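Inositol dehydrogenase from Lactobacillus casei probably acts as an NAD-dependent dehydrogenase of the Gfo/Idh/MocA family that oxidises scyllo-inositol. Local coordinates of one contact, PDB 4MKZ (chain A, 1.60 Å), residues G138-F143 and S196-D201, beside the matching contact of the related inositol 2-dehydrogenase/D-chiro-inositol 3-dehydrogenase from Lactobacillus casei, PDB 4MIO (chain B, 1.50 Å), residues G124-Y129 and L174-D179. One frame, after least-squares fit of the local backbone (RMSD 0.48 Å); residues are numbered along the deposited sequences.

Structure 1 (4MKZ).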
loop_
_atom_site.group_PDB
_atom_site.type_symbol
_atom_site.label_atom_id
_atom_site.label_comp_id
_atom_site.label_asym_id
_atom_site.label_seq_id
_atom_site.Cartn_x
_atom_site.Cartn_y
_atom_site.Cartn_z
ATOM N N GLY A 138 -8.564 -29.819 -10.161
ATOM C CA GLY A 138 -8.777 -28.377 -10.244
ATOM C C GLY A 138 -8.143 -27.548 -9.139
ATOM O O GLY A 138 -8.810 -26.719 -8.516
ATOM N N PHE A 139 -6.853 -27.748 -8.900
ATOM C CA PHE A 139 -6.127 -26.855 -7.995
ATOM C C PHE A 139 -5.748 -25.592 -8.762
ATOM O O PHE A 139 -4.588 -25.404 -9.156
ATOM C CB PHE A 139 -4.889 -27.545 -7.420
ATOM C CG PHE A 139 -5.213 -28.635 -6.427
ATOM C CD1 PHE A 139 -5.925 -28.340 -5.278
ATOM C CD2 PHE A 139 -4.806 -29.942 -6.645
ATOM C CE1 PHE A 139 -6.230 -29.325 -4.352
ATOM C CE2 PHE A 139 -5.103 -30.935 -5.720
ATOM C CZ PHE A 139 -5.819 -30.624 -4.575
ATOM N N MET A 140 -6.733 -24.717 -8.951
ATOM C CA MET A 140 -6.587 -23.586 -9.858
ATOM C C MET A 140 -5.554 -22.565 -9.417
ATOM O O MET A 140 -5.070 -21.792 -10.244
ATOM C CB MET A 140 -7.932 -22.894 -10.109
ATOM C CG MET A 140 -8.389 -21.949 -9.009
ATOM S SD MET A 140 -8.911 -22.844 -7.555
ATOM C CE MET A 140 -9.675 -21.547 -6.591
ATOM N N ARG A 141 -5.218 -22.532 -8.130
ATOM C CA ARG A 141 -4.227 -21.569 -7.671
ATOM C C ARG A 141 -2.883 -21.757 -8.356
ATOM O O ARG A 141 -2.149 -20.800 -8.546
ATOM C CB ARG A 141 -4.080 -21.590 -6.150
ATOM C CG ARG A 141 -5.352 -21.189 -5.433
ATOM C CD ARG A 141 -5.070 -20.939 -3.983
ATOM N NE ARG A 141 -6.293 -20.914 -3.194
ATOM C CZ ARG A 141 -6.319 -20.830 -1.871
ATOM N NH1 ARG A 141 -5.185 -20.747 -1.192
ATOM N NH2 ARG A 141 -7.482 -20.849 -1.239
ATOM N N ARG A 142 -2.590 -22.983 -8.784
ATOM C CA ARG A 142 -1.360 -23.235 -9.528
ATOM C C ARG A 142 -1.331 -22.513 -10.868
ATOM O O ARG A 142 -0.263 -22.336 -11.454
ATOM C CB ARG A 142 -1.162 -24.732 -9.764
ATOM C CG ARG A 142 -0.970 -25.537 -8.499
ATOM C CD ARG A 142 -0.400 -26.880 -8.849
ATOM N NE ARG A 142 -0.416 -27.832 -7.750
ATOM C CZ ARG A 142 0.306 -28.943 -7.742
ATOM N NH1 ARG A 142 1.094 -29.206 -8.770
ATOM N NH2 ARG A 142 0.251 -29.772 -6.711
ATOM N N PHE A 143 -2.503 -22.115 -11.357
ATOM C CA PHE A 143 -2.586 -21.374 -12.617
ATOM C C PHE A 143 -2.778 -19.874 -12.463
ATOM O O PHE A 143 -2.796 -19.151 -13.454
ATOM C CB PHE A 143 -3.705 -21.945 -13.487
ATOM C CG PHE A 143 -3.427 -23.329 -13.952
ATOM C CD1 PHE A 143 -3.825 -24.421 -13.200
ATOM C CD2 PHE A 143 -2.722 -23.541 -15.126
ATOM C CE1 PHE A 143 -3.555 -25.711 -13.640
ATOM C CE2 PHE A 143 -2.443 -24.825 -15.553
ATOM C CZ PHE A 143 -2.858 -25.900 -14.812
ATOM N N SER A 196 -9.514 -25.335 3.203
ATOM C CA SER A 196 -8.064 -25.416 3.314
ATOM C C SER A 196 -7.373 -26.311 2.298
ATOM O O SER A 196 -6.144 -26.323 2.251
ATOM C CB SER A 196 -7.651 -25.866 4.722
ATOM O OG SER A 196 -8.100 -24.966 5.721
ATOM N N ILE A 197 -8.129 -27.072 1.506
ATOM C CA ILE A 197 -7.478 -28.009 0.593
ATOM C C ILE A 197 -6.585 -27.311 -0.431
ATOM O O ILE A 197 -5.502 -27.800 -0.725
ATOM C CB ILE A 197 -8.448 -29.001 -0.072
ATOM C CG1 ILE A 197 -9.087 -29.891 0.993
ATOM C CG2 ILE A 197 -7.692 -29.910 -1.023
ATOM C CD1 ILE A 197 -9.878 -31.053 0.422
ATOM N N HIS A 198 -6.990 -26.143 -0.929
ATOM C CA HIS A 198 -6.110 -25.398 -1.830
ATOM C C HIS A 198 -4.832 -24.939 -1.133
ATOM O O HIS A 198 -3.767 -24.882 -1.748
ATOM C CB HIS A 198 -6.814 -24.179 -2.426
ATOM C CG HIS A 198 -7.927 -24.516 -3.358
ATOM N ND1 HIS A 198 -7.728 -25.193 -4.541
ATOM C CD2 HIS A 198 -9.253 -24.244 -3.296
ATOM C CE1 HIS A 198 -8.887 -25.335 -5.163
ATOM N NE2 HIS A 198 -9.825 -24.761 -4.432
ATOM N N ASP A 199 -4.941 -24.601 0.146
ATOM C CA ASP A 199 -3.789 -24.138 0.899
ATOM C C ASP A 199 -2.792 -25.270 1.107
ATOM O O ASP A 199 -1.584 -25.087 0.932
ATOM C CB ASP A 199 -4.235 -23.585 2.258
ATOM C CG ASP A 199 -5.100 -22.353 2.126
ATOM O OD1 ASP A 199 -4.678 -21.403 1.438
ATOM O OD2 ASP A 199 -6.205 -22.336 2.708
ATOM N N ILE A 200 -3.306 -26.434 1.488
ATOM C CA ILE A 200 -2.480 -27.628 1.605
ATOM C C ILE A 200 -1.735 -27.886 0.305
ATOM O O ILE A 200 -0.524 -28.078 0.310
ATOM C CB ILE A 200 -3.322 -28.853 1.982
ATOM C CG1 ILE A 200 -3.832 -28.722 3.422
ATOM C CG2 ILE A 200 -2.502 -30.118 1.836
ATOM C CD1 ILE A 200 -4.993 -29.623 3.741
ATOM N N ASP A 201 -2.448 -27.845 -0.821
ATOM C CA ASP A 201 -1.810 -28.073 -2.113
ATOM C C ASP A 201 -0.748 -27.026 -2.441
ATOM O O ASP A 201 0.326 -27.352 -2.964
ATOM C CB ASP A 201 -2.851 -28.130 -3.224
ATOM C CG ASP A 201 -2.232 -28.391 -4.568
ATOM O OD1 ASP A 201 -1.803 -29.543 -4.802
ATOM O OD2 ASP A 201 -2.166 -27.450 -5.385
HETATM O O HOH W 1 -5.436 -24.440 -5.978
#

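Structure 2 (4MIO). With NAI (1,4-dihydronicotinamide adenine dinucleotide), chain C.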
loop_
_atom_site.group_PDB
_atom_site.type_symbol
_atom_site.label_atom_id
_atom_site.label_comp_id
_atom_site.label_asym_id
_atom_site.label_seq_id
_atom_site.Cartn_x
_atom_site.Cartn_y
_atom_site.Cartn_z
ATOM N N GLY B 124 -8.255 -30.444 -10.355
ATOM C CA GLY B 124 -8.568 -29.030 -10.415
ATOM C C GLY B 124 -8.113 -28.084 -9.306
ATOM O O GLY B 124 -8.869 -27.258 -8.862
ATOM N N PHE B 125 -6.866 -28.196 -8.917
ATOM C CA PHE B 125 -6.275 -27.240 -7.985
ATOM C C PHE B 125 -5.830 -25.972 -8.740
ATOM O O PHE B 125 -4.709 -25.871 -9.144
ATOM C CB PHE B 125 -5.118 -27.860 -7.197
ATOM C CG PHE B 125 -5.534 -28.927 -6.201
ATOM C CD1 PHE B 125 -6.378 -28.642 -5.181
ATOM C CD2 PHE B 125 -5.044 -30.198 -6.308
ATOM C CE1 PHE B 125 -6.745 -29.614 -4.270
ATOM C CE2 PHE B 125 -5.422 -31.172 -5.403
ATOM C CZ PHE B 125 -6.274 -30.874 -4.404
ATOM N N MET B 126 -6.725 -25.025 -8.881
ATOM C CA MET B 126 -6.480 -23.870 -9.726
ATOM C C MET B 126 -5.511 -22.830 -9.195
ATOM O O MET B 126 -5.067 -22.024 -9.937
ATOM C CB MET B 126 -7.782 -23.204 -10.121
ATOM C CG MET B 126 -8.349 -22.281 -9.079
ATOM S SD MET B 126 -8.849 -23.102 -7.568
ATOM C CE MET B 126 -9.300 -21.666 -6.559
ATOM N N ARG B 127 -5.203 -22.871 -7.912
ATOM C CA ARG B 127 -4.316 -21.862 -7.343
ATOM C C ARG B 127 -2.987 -21.745 -8.076
ATOM O O ARG B 127 -2.443 -20.689 -8.188
ATOM C CB ARG B 127 -4.040 -22.088 -5.851
ATOM C CG ARG B 127 -5.207 -21.894 -4.921
ATOM C CD ARG B 127 -5.456 -20.465 -4.585
ATOM N NE ARG B 127 -6.419 -20.327 -3.518
ATOM C CZ ARG B 127 -6.093 -20.252 -2.251
ATOM N NH1 ARG B 127 -4.840 -20.273 -1.882
ATOM N NH2 ARG B 127 -7.028 -20.135 -1.354
ATOM N N ARG B 128 -2.509 -22.870 -8.566
ATOM C CA ARG B 128 -1.225 -22.914 -9.196
ATOM C C ARG B 128 -1.198 -22.112 -10.499
ATOM O O ARG B 128 -0.170 -21.844 -11.000
ATOM C CB ARG B 128 -0.830 -24.375 -9.490
ATOM C CG ARG B 128 -0.670 -25.248 -8.286
ATOM C CD ARG B 128 0.018 -26.542 -8.656
ATOM N NE ARG B 128 -0.014 -27.522 -7.581
ATOM C CZ ARG B 128 0.695 -28.621 -7.586
ATOM N NH1 ARG B 128 1.509 -28.860 -8.576
ATOM N NH2 ARG B 128 0.608 -29.463 -6.603
ATOM N N TYR B 129 -2.364 -21.782 -11.007
ATOM C CA TYR B 129 -2.477 -21.065 -12.255
ATOM C C TYR B 129 -2.758 -19.573 -12.051
ATOM O O TYR B 129 -2.797 -18.827 -12.978
ATOM C CB TYR B 129 -3.579 -21.683 -13.112
ATOM C CG TYR B 129 -3.261 -23.103 -13.581
ATOM C CD1 TYR B 129 -2.566 -23.318 -14.726
ATOM C CD2 TYR B 129 -3.649 -24.203 -12.843
ATOM C CE1 TYR B 129 -2.258 -24.578 -15.153
ATOM C CE2 TYR B 129 -3.350 -25.470 -13.272
ATOM C CZ TYR B 129 -2.646 -25.651 -14.429
ATOM O OH TYR B 129 -2.341 -26.883 -14.895
ATOM N N LEU B 174 -9.212 -24.864 3.167
ATOM C CA LEU B 174 -7.781 -25.029 3.386
ATOM C C LEU B 174 -7.127 -25.921 2.317
ATOM O O LEU B 174 -5.971 -25.855 2.100
ATOM C CB LEU B 174 -7.487 -25.606 4.799
ATOM C CG LEU B 174 -6.035 -25.707 5.218
ATOM C CD1 LEU B 174 -5.381 -24.355 5.336
ATOM C CD2 LEU B 174 -5.917 -26.460 6.486
ATOM N N ILE B 175 -7.941 -26.741 1.688
ATOM C CA ILE B 175 -7.439 -27.677 0.691
ATOM C C ILE B 175 -6.622 -26.962 -0.384
ATOM O O ILE B 175 -5.682 -27.497 -0.894
ATOM C CB ILE B 175 -8.576 -28.512 0.064
ATOM C CG1 ILE B 175 -8.015 -29.762 -0.638
ATOM C CG2 ILE B 175 -9.422 -27.674 -0.848
ATOM C CD1 ILE B 175 -7.447 -30.731 0.274
ATOM N N HIS B 176 -6.988 -25.739 -0.666
ATOM C CA HIS B 176 -6.272 -24.971 -1.651
ATOM C C HIS B 176 -4.833 -24.622 -1.218
ATOM O O HIS B 176 -3.914 -24.745 -1.962
ATOM C CB HIS B 176 -7.074 -23.723 -2.018
ATOM C CG HIS B 176 -8.332 -24.030 -2.751
ATOM N ND1 HIS B 176 -8.337 -24.412 -4.066
ATOM C CD2 HIS B 176 -9.615 -24.053 -2.352
ATOM C CE1 HIS B 176 -9.572 -24.643 -4.439
ATOM N NE2 HIS B 176 -10.366 -24.414 -3.424
ATOM N N GLU B 177 -4.700 -24.227 0.037
ATOM C CA GLU B 177 -3.406 -24.014 0.618
ATOM C C GLU B 177 -2.639 -25.330 0.767
ATOM O O GLU B 177 -1.459 -25.356 0.612
ATOM C CB GLU B 177 -3.515 -23.301 1.977
ATOM C CG GLU B 177 -3.811 -21.809 1.897
ATOM C CD GLU B 177 -5.246 -21.436 1.524
ATOM O OE1 GLU B 177 -6.144 -22.217 1.777
ATOM O OE2 GLU B 177 -5.424 -20.359 0.972
ATOM N N ILE B 178 -3.352 -26.379 1.084
ATOM C CA ILE B 178 -2.742 -27.695 1.206
ATOM C C ILE B 178 -2.069 -28.140 -0.108
ATOM O O ILE B 178 -0.962 -28.614 -0.085
ATOM C CB ILE B 178 -3.762 -28.743 1.687
ATOM C CG1 ILE B 178 -4.017 -28.596 3.199
ATOM C CG2 ILE B 178 -3.275 -30.147 1.340
ATOM C CD1 ILE B 178 -5.152 -29.394 3.718
ATOM N N ASP B 179 -2.728 -27.946 -1.232
ATOM C CA ASP B 179 -2.071 -28.205 -2.492
ATOM C C ASP B 179 -0.971 -27.214 -2.833
ATOM O O ASP B 179 0.036 -27.576 -3.362
ATOM C CB ASP B 179 -3.060 -28.246 -3.650
ATOM C CG ASP B 179 -2.384 -28.407 -4.985
ATOM O OD1 ASP B 179 -1.967 -29.509 -5.289
ATOM O OD2 ASP B 179 -2.271 -27.400 -5.685
HETATM P PA NAI C . -23.236 -29.235 -7.199
HETATM O O1A NAI C . -23.898 -29.997 -6.183
HETATM O O2A NAI C . -23.784 -28.044 -7.670
HETATM O O5B NAI C . -23.140 -30.117 -8.484
HETATM C C5B NAI C . -22.825 -31.450 -8.500
HETATM C C4B NAI C . -23.597 -32.175 -9.610
HETATM O O4B NAI C . -23.201 -33.517 -9.684
HETATM C C3B NAI C . -25.080 -32.293 -9.316
HETATM O O3B NAI C . -25.798 -31.857 -10.407
HETATM C C2B NAI C . -25.310 -33.749 -9.017
HETATM O O2B NAI C . -26.617 -34.163 -9.322
HETATM C C1B NAI C . -24.304 -34.391 -9.901
HETATM N N9A NAI C . -23.863 -35.681 -9.426
HETATM C C8A NAI C . -23.676 -36.065 -8.199
HETATM N N7A NAI C . -23.177 -37.286 -8.151
HETATM C C5A NAI C . -23.060 -37.708 -9.392
HETATM C C6A NAI C . -22.612 -38.909 -10.073
HETATM N N6A NAI C . -22.175 -39.985 -9.453
HETATM N N1A NAI C . -22.618 -38.892 -11.396
HETATM C C2A NAI C . -23.040 -37.880 -12.069
HETATM N N3A NAI C . -23.477 -36.772 -11.525
HETATM C C4A NAI C . -23.494 -36.639 -10.209
HETATM O O3 NAI C . -21.744 -29.103 -6.656
HETATM P PN NAI C . -20.538 -28.248 -7.319
HETATM O O1N NAI C . -20.325 -27.030 -6.556
HETATM O O2N NAI C . -20.794 -28.019 -8.703
HETATM O O5D NAI C . -19.267 -29.037 -7.063
HETATM C C5D NAI C . -18.916 -30.112 -7.894
HETATM C C4D NAI C . -17.475 -30.486 -7.660
HETATM O O4D NAI C . -16.684 -29.368 -7.980
HETATM C C3D NAI C . -17.187 -30.773 -6.217
HETATM O O3D NAI C . -16.223 -31.785 -6.201
HETATM C C2D NAI C . -16.589 -29.473 -5.722
HETATM O O2D NAI C . -15.720 -29.795 -4.705
HETATM C C1D NAI C . -15.802 -29.052 -6.931
HETATM N N1N NAI C . -15.517 -27.623 -6.892
HETATM C C2N NAI C . -14.292 -27.150 -6.983
HETATM C C3N NAI C . -13.998 -25.808 -6.920
HETATM C C7N NAI C . -12.575 -25.300 -7.010
HETATM O O7N NAI C . -12.338 -24.207 -6.604
HETATM N N7N NAI C . -11.669 -26.085 -7.518
HETATM C C4N NAI C . -15.093 -24.807 -6.822
HETATM C C5N NAI C . -16.372 -25.459 -6.768
HETATM C C6N NAI C . -16.505 -26.810 -6.821
HETATM O O HOH W 2 -6.083 -24.890 -5.829
#

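Structure 1 (4MKZ)
Phe139 and His198 bring the backbones to 6.3 Å between their CA atoms, where the loop after strand 135-137, the last of the Rossmann sheet, meets helix 191-207, whose Ser196 and Asp199 touch strand 246-252 of the mixed sheet. The Asp201 carboxylate stacks on one face of the Phe139 ring, planes 8° apart. Arg142 grips that carboxylate side-on: NE bonds Asp201 OD2 at 3.0 Å and NH2 bonds OD1 at 2.8 Å. With CG anti to its backbone N (chi1 -179°), Asp201 reaches ring and guanidinium together. Ile197 CG2 touches Phe139 CE1 at 3.7 Å. Arg141 lays its guanidinium over His198 CB and ends in a salt bridge, NH1 to Asp199 OD1 at 2.8 Å, met from above the carboxylate plane; Ser167 and Ser169 also bond this buried carboxylate. His198 CE1 meets Met140 SD at 3.5 Å and Gly138 O at 3.6 Å. Water 1 links Arg141 N to His198 ND1.

Structure 2 (4MIO)
Phe125 and His176 bring the backbones to 6.7 Å between their CA atoms. The Asp179 carboxylate stacks on one face of the Phe125 ring, planes 11° apart. Arg128 grips that carboxylate side-on: NE bonds Asp179 OD2 at 3.0 Å and NH2 bonds OD1 at 2.9 Å. With CG anti to its backbone N (chi1 175°), Asp179 reaches ring and guanidinium together. Ile175 CG1 touches Phe125 CE1 at 3.9 Å. Arg127 lays its guanidinium over His176 CB and ends in a salt bridge, NH1 and NH2 converging end-on on Glu177 OE2, NH2 at 2.8 Å, met from above the carboxylate plane, both from the same face; His155 also bonds this buried carboxylate. Glu180 and Asp306 are further charge partners of Arg127 and Arg128. His176 CE1 meets Met126 SD at 3.6 Å. Water 2 links Arg127 N to His176 ND1. The carboxamide of the reduced cofactor NAI lies alongside, O7N 3.5 Å from His176 CE1, with a weak N7N bond to Gly124 O, so the contact borders the nicotinamide site.

Structure 1 against structure 2
The salt bridge across the Asp199(A)/Glu177(B) exchange is kept: Arg141(A) NH1 to Asp199(A) OD1 and Arg127(B) NH2 to Glu177(B) OE2 are both 2.8 Å. The CB atoms stand 0.8 Å apart after superposition, and CD of Glu177(B) and OD1 of Asp199(A) lie 0.6 Å apart; the carboxylate carbon of the longer side chain takes the place of an oxygen of the shorter one, and the arginine still finds an acid oxygen at the same distance. The side-on grip of Arg142(A) on Asp201(A) recurs as Arg128(B) on Asp179(B), and water 1 and water 2 share one place. NAI touches Gly124(B), Met126(B) and His176(B); citric acid is bound at this place, wholly or in part, in structure 1, so neither is empty here. In the packing, Phe139(A), Met140(A), Arg142(A), Asp201(A) and their counterparts keep their positions. Ile197(A) and Ile175(B) are modelled differently, chi1 -63° against -162°; CG1 of Ile175(B) lies near the place of CG2 of Ile197(A), and the touch on Phe139(A)/Phe125(B) persists. From coinciding CB atoms Ser196(A) and Leu174(B) set out in different directions (chi1 -60° against -174°), so OG of Ser196(A) and CG, CD1 and CD2 of Leu174(B) have no counterparts in each other; Tyr129(B) keeps its ring close to that of Phe143(A). His198(A) and His176(B) are shifted within one rotamer: His198(A) CE1 touches Gly138(A) O at 3.6 Å, whereas His176(B) CE1 and Gly124(B) O are 5.2 Å apart at the closest.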